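Local coordinates for protein Chains: A (Unidentified, PDB 6ZM9) that is a phage-encoded lyase that cleaves S-adenosylmethionine, probably releasing 5'-methylthioadenosine, and assembles as a trimer, at residues A[35-45]-A[90-101]. Sequence-based numbering, arbitrary orientation.
Sequences DTIAIRKRQGI and KVQALGKELRED. With PO4 (phosphate ion), chain B.
Ile39 and Leu94 interlock as reciprocal knobs into holes where helices 29-43 and 84-101 pack side by side on one face of the antiparallel sheet of this alpha+beta subunit. The axes of 35-43 and 90-101 approach to 10.3 Å at 138°, closer to antiparallel than parallel. Ile39 inserts among Leu94, Glu97, Leu98 and Asp101; its CG1 lies beside the backbone N, which puts CG2 anti to it and against Leu94 CD1 at 3.7 Å, while CD1 reaches Glu97 CG at 3.8 Å. Leu94 in turn sits among Thr36, Ile39, Arg40 and Gln43, its CD2 lying 4.0 Å from Arg40 CD, and also touches Ile15 and Ile76 of the underlying strands. At one end, the carboxylates of Asp35 and Asp101 are turned 59° against each other, with Asp35 OD2 only 2.5 Å from Asp101 OD2. At the other end, Lys90 CD meets Ile45 CD1 at 3.7 Å, and its ammonium is salt-bridged to Asp86. The straight Gln43 chain runs alongside Lys90 with the two side chains pointing opposite ways, and donates an NE2 N-H to Lys90 O at 3.0 Å and 161°; that carbonyl also accepts the helical bond from Leu94 N.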
loop_
_atom_site.group_PDB
_atom_site.type_symbol
_atom_site.label_atom_id
_atom_site.label_comp_id
_atom_site.label_asym_id
_atom_site.label_seq_id
_atom_site.Cartn_x
_atom_site.Cartn_y
_atom_site.Cartn_z
ATOM N N ASP A 35 19.748 -4.988 -0.020
ATOM C CA ASP A 35 20.027 -5.550 1.298
ATOM C C ASP A 35 18.983 -6.599 1.662
ATOM O O ASP A 35 19.328 -7.641 2.243
ATOM C CB ASP A 35 20.099 -4.438 2.345
ATOM C CG ASP A 35 20.836 -4.850 3.599
ATOM O OD1 ASP A 35 21.923 -5.440 3.484
ATOM O OD2 ASP A 35 20.330 -4.557 4.701
ATOM N N THR A 36 17.709 -6.344 1.328
ATOM C CA THR A 36 16.652 -7.309 1.607
ATOM C C THR A 36 16.888 -8.609 0.844
ATOM O O THR A 36 16.721 -9.698 1.405
ATOM C CB THR A 36 15.285 -6.706 1.269
ATOM O OG1 THR A 36 15.028 -5.577 2.114
ATOM C CG2 THR A 36 14.168 -7.714 1.471
ATOM N N ILE A 37 17.262 -8.520 -0.436
ATOM C CA ILE A 37 17.547 -9.727 -1.212
ATOM C C ILE A 37 18.645 -10.535 -0.534
ATOM O O ILE A 37 18.547 -11.759 -0.385
ATOM C CB ILE A 37 17.941 -9.374 -2.660
ATOM C CG1 ILE A 37 16.756 -8.825 -3.447
ATOM C CG2 ILE A 37 18.557 -10.611 -3.360
ATOM C CD1 ILE A 37 17.157 -8.195 -4.761
ATOM N N ALA A 38 19.715 -9.853 -0.120
ATOM C CA ALA A 38 20.848 -10.531 0.494
ATOM C C ALA A 38 20.462 -11.208 1.802
ATOM O O ALA A 38 20.858 -12.345 2.057
ATOM C CB ALA A 38 21.972 -9.517 0.717
ATOM N N ILE A 39 19.683 -10.532 2.639
ATOM C CA ILE A 39 19.279 -11.103 3.915
ATOM C C ILE A 39 18.391 -12.321 3.688
ATOM O O ILE A 39 18.564 -13.370 4.323
ATOM C CB ILE A 39 18.556 -10.045 4.762
ATOM C CG1 ILE A 39 19.513 -8.954 5.227
ATOM C CG2 ILE A 39 17.889 -10.693 5.949
ATOM C CD1 ILE A 39 18.835 -7.678 5.675
ATOM N N ARG A 40 17.413 -12.195 2.791
ATOM C CA ARG A 40 16.462 -13.277 2.567
ATOM C C ARG A 40 17.136 -14.482 1.926
ATOM O O ARG A 40 16.799 -15.627 2.249
ATOM C CB ARG A 40 15.252 -12.768 1.773
ATOM C CG ARG A 40 14.520 -11.642 2.521
ATOM C CD ARG A 40 13.167 -11.330 1.945
ATOM N NE ARG A 40 12.170 -12.244 2.487
ATOM C CZ ARG A 40 11.008 -12.509 1.911
ATOM N NH1 ARG A 40 10.691 -11.934 0.758
ATOM N NH2 ARG A 40 10.155 -13.346 2.483
ATOM N N LYS A 41 18.115 -14.262 1.051
ATOM C CA LYS A 41 18.864 -15.396 0.520
ATOM C C LYS A 41 19.578 -16.158 1.634
ATOM O O LYS A 41 19.605 -17.397 1.628
ATOM C CB LYS A 41 19.844 -14.922 -0.541
ATOM C CG LYS A 41 19.207 -14.553 -1.874
ATOM C CD LYS A 41 20.285 -14.120 -2.862
ATOM C CE LYS A 41 19.771 -13.940 -4.282
ATOM N NZ LYS A 41 20.812 -13.272 -5.149
ATOM N N ARG A 42 20.154 -15.446 2.608
ATOM C CA ARG A 42 20.846 -16.118 3.710
ATOM C C ARG A 42 19.875 -16.850 4.626
ATOM O O ARG A 42 20.285 -17.777 5.334
ATOM C CB ARG A 42 21.689 -15.116 4.494
ATOM C CG ARG A 42 22.927 -14.661 3.737
ATOM C CD ARG A 42 23.883 -13.880 4.644
ATOM N NE ARG A 42 23.281 -12.655 5.167
ATOM C CZ ARG A 42 23.412 -11.445 4.619
ATOM N NH1 ARG A 42 24.140 -11.269 3.520
ATOM N NH2 ARG A 42 22.822 -10.401 5.186
ATOM N N GLN A 43 18.602 -16.477 4.604
ATOM C CA GLN A 43 17.574 -17.219 5.312
ATOM C C GLN A 43 17.120 -18.452 4.548
ATOM O O GLN A 43 16.393 -19.283 5.115
ATOM C CB GLN A 43 16.373 -16.309 5.546
ATOM C CG GLN A 43 16.648 -15.123 6.454
ATOM C CD GLN A 43 15.407 -14.283 6.650
ATOM O OE1 GLN A 43 14.578 -14.167 5.759
ATOM N NE2 GLN A 43 15.265 -13.708 7.815
ATOM N N GLY A 44 17.521 -18.586 3.287
ATOM C CA GLY A 44 17.114 -19.700 2.467
ATOM C C GLY A 44 15.720 -19.592 1.905
ATOM O O GLY A 44 15.211 -20.593 1.394
ATOM N N ILE A 45 15.087 -18.389 1.973
ATOM C CA ILE A 45 13.697 -18.130 1.584
ATOM C C ILE A 45 13.665 -17.428 0.240
ATOM O O ILE A 45 14.622 -16.750 -0.151
ATOM C CB ILE A 45 13.032 -17.295 2.704
ATOM C CG1 ILE A 45 11.504 -17.225 2.592
ATOM C CG2 ILE A 45 13.510 -15.867 2.686
ATOM C CD1 ILE A 45 10.803 -16.654 3.843
ATOM N N LYS A 90 11.160 -15.269 10.410
ATOM C CA LYS A 90 12.002 -14.779 9.325
ATOM C C LYS A 90 11.740 -13.303 9.046
ATOM O O LYS A 90 12.676 -12.549 8.765
ATOM C CB LYS A 90 11.810 -15.637 8.077
ATOM C CG LYS A 90 12.496 -17.017 8.205
ATOM C CD LYS A 90 12.276 -17.849 6.973
ATOM C CE LYS A 90 13.228 -19.039 6.911
ATOM N NZ LYS A 90 13.351 -19.713 8.230
ATOM N N VAL A 91 10.486 -12.862 9.144
ATOM C CA VAL A 91 10.202 -11.448 8.934
ATOM C C VAL A 91 10.767 -10.605 10.074
ATOM O O VAL A 91 11.310 -9.517 9.850
ATOM C CB VAL A 91 8.696 -11.215 8.716
ATOM C CG1 VAL A 91 8.400 -9.726 8.767
ATOM C CG2 VAL A 91 8.282 -11.828 7.392
ATOM N N GLN A 92 10.644 -11.091 11.309
ATOM C CA GLN A 92 11.215 -10.377 12.451
ATOM C C GLN A 92 12.716 -10.234 12.302
ATOM O O GLN A 92 13.290 -9.164 12.543
ATOM C CB GLN A 92 10.896 -11.158 13.727
ATOM C CG GLN A 92 9.472 -11.000 14.222
ATOM C CD GLN A 92 9.195 -11.919 15.397
ATOM O OE1 GLN A 92 9.773 -12.995 15.508
ATOM N NE2 GLN A 92 8.302 -11.495 16.276
ATOM N N ALA A 93 13.387 -11.312 11.893
ATOM C CA ALA A 93 14.832 -11.260 11.729
ATOM C C ALA A 93 15.221 -10.299 10.613
ATOM O O ALA A 93 16.221 -9.584 10.718
ATOM C CB ALA A 93 15.375 -12.661 11.444
ATOM N N LEU A 94 14.448 -10.292 9.524
ATOM C CA LEU A 94 14.697 -9.343 8.450
ATOM C C LEU A 94 14.579 -7.908 8.947
ATOM O O LEU A 94 15.441 -7.069 8.674
ATOM C CB LEU A 94 13.724 -9.619 7.303
ATOM C CG LEU A 94 13.673 -8.593 6.164
ATOM C CD1 LEU A 94 15.005 -8.452 5.430
ATOM C CD2 LEU A 94 12.566 -8.985 5.188
ATOM N N GLY A 95 13.491 -7.600 9.661
ATOM C CA GLY A 95 13.327 -6.251 10.188
ATOM C C GLY A 95 14.446 -5.843 11.130
ATOM O O GLY A 95 14.922 -4.705 11.085
ATOM N N LYS A 96 14.870 -6.765 12.007
ATOM C CA LYS A 96 15.944 -6.452 12.942
ATOM C C LYS A 96 17.244 -6.176 12.209
ATOM O O LYS A 96 17.973 -5.242 12.562
ATOM C CB LYS A 96 16.136 -7.597 13.933
ATOM C CG LYS A 96 15.078 -7.651 14.990
ATOM C CD LYS A 96 15.468 -8.596 16.109
ATOM C CE LYS A 96 15.047 -8.021 17.467
ATOM N NZ LYS A 96 16.076 -8.168 18.547
ATOM N N GLU A 97 17.539 -6.934 11.153
ATOM C CA GLU A 97 18.782 -6.692 10.429
ATOM C C GLU A 97 18.705 -5.407 9.606
ATOM O O GLU A 97 19.691 -4.668 9.514
ATOM C CB GLU A 97 19.162 -7.881 9.564
ATOM C CG GLU A 97 20.576 -7.747 8.997
ATOM C CD GLU A 97 21.667 -7.718 10.074
ATOM O OE1 GLU A 97 21.680 -8.633 10.922
ATOM O OE2 GLU A 97 22.510 -6.781 10.080
ATOM N N LEU A 98 17.547 -5.117 8.997
ATOM C CA LEU A 98 17.396 -3.848 8.284
ATOM C C LEU A 98 17.603 -2.660 9.217
ATOM O O LEU A 98 18.213 -1.660 8.826
ATOM C CB LEU A 98 16.016 -3.767 7.625
ATOM C CG LEU A 98 15.838 -4.677 6.406
ATOM C CD1 LEU A 98 14.363 -4.757 6.040
ATOM C CD2 LEU A 98 16.681 -4.247 5.218
ATOM N N ARG A 99 17.100 -2.750 10.454
ATOM C CA ARG A 99 17.294 -1.647 11.389
ATOM C C ARG A 99 18.780 -1.378 11.607
ATOM O O ARG A 99 19.222 -0.226 11.594
ATOM C CB ARG A 99 16.616 -1.927 12.736
ATOM C CG ARG A 99 16.637 -0.684 13.651
ATOM C CD ARG A 99 16.926 -0.956 15.109
ATOM N NE ARG A 99 18.173 -1.687 15.332
ATOM C CZ ARG A 99 19.401 -1.161 15.305
ATOM N NH1 ARG A 99 19.603 0.129 15.055
ATOM N NH2 ARG A 99 20.442 -1.953 15.516
ATOM N N GLU A 100 19.558 -2.441 11.848
ATOM C CA GLU A 100 20.996 -2.284 12.032
ATOM C C GLU A 100 21.655 -1.756 10.763
ATOM O O GLU A 100 22.473 -0.830 10.803
ATOM C CB GLU A 100 21.614 -3.634 12.392
ATOM C CG GLU A 100 23.143 -3.583 12.363
ATOM C CD GLU A 100 23.835 -4.888 12.717
ATOM O OE1 GLU A 100 23.286 -5.670 13.511
ATOM O OE2 GLU A 100 24.957 -5.142 12.217
ATOM N N ASP A 101 21.332 -2.366 9.619
ATOM C CA ASP A 101 22.068 -2.074 8.398
ATOM C C ASP A 101 21.877 -0.628 7.966
ATOM O O ASP A 101 22.761 -0.048 7.323
ATOM C CB ASP A 101 21.623 -3.005 7.271
ATOM C CG ASP A 101 21.958 -4.466 7.546
ATOM O OD1 ASP A 101 22.540 -4.781 8.608
ATOM O OD2 ASP A 101 21.601 -5.302 6.697
HETATM P P PO4 B . 23.406 0.155 14.596
HETATM O O1 PO4 B . 22.441 1.109 15.269
HETATM O O2 PO4 B . 24.760 0.450 15.216
HETATM O O3 PO4 B . 22.979 -1.261 14.887
HETATM O O4 PO4 B . 23.424 0.390 13.094
#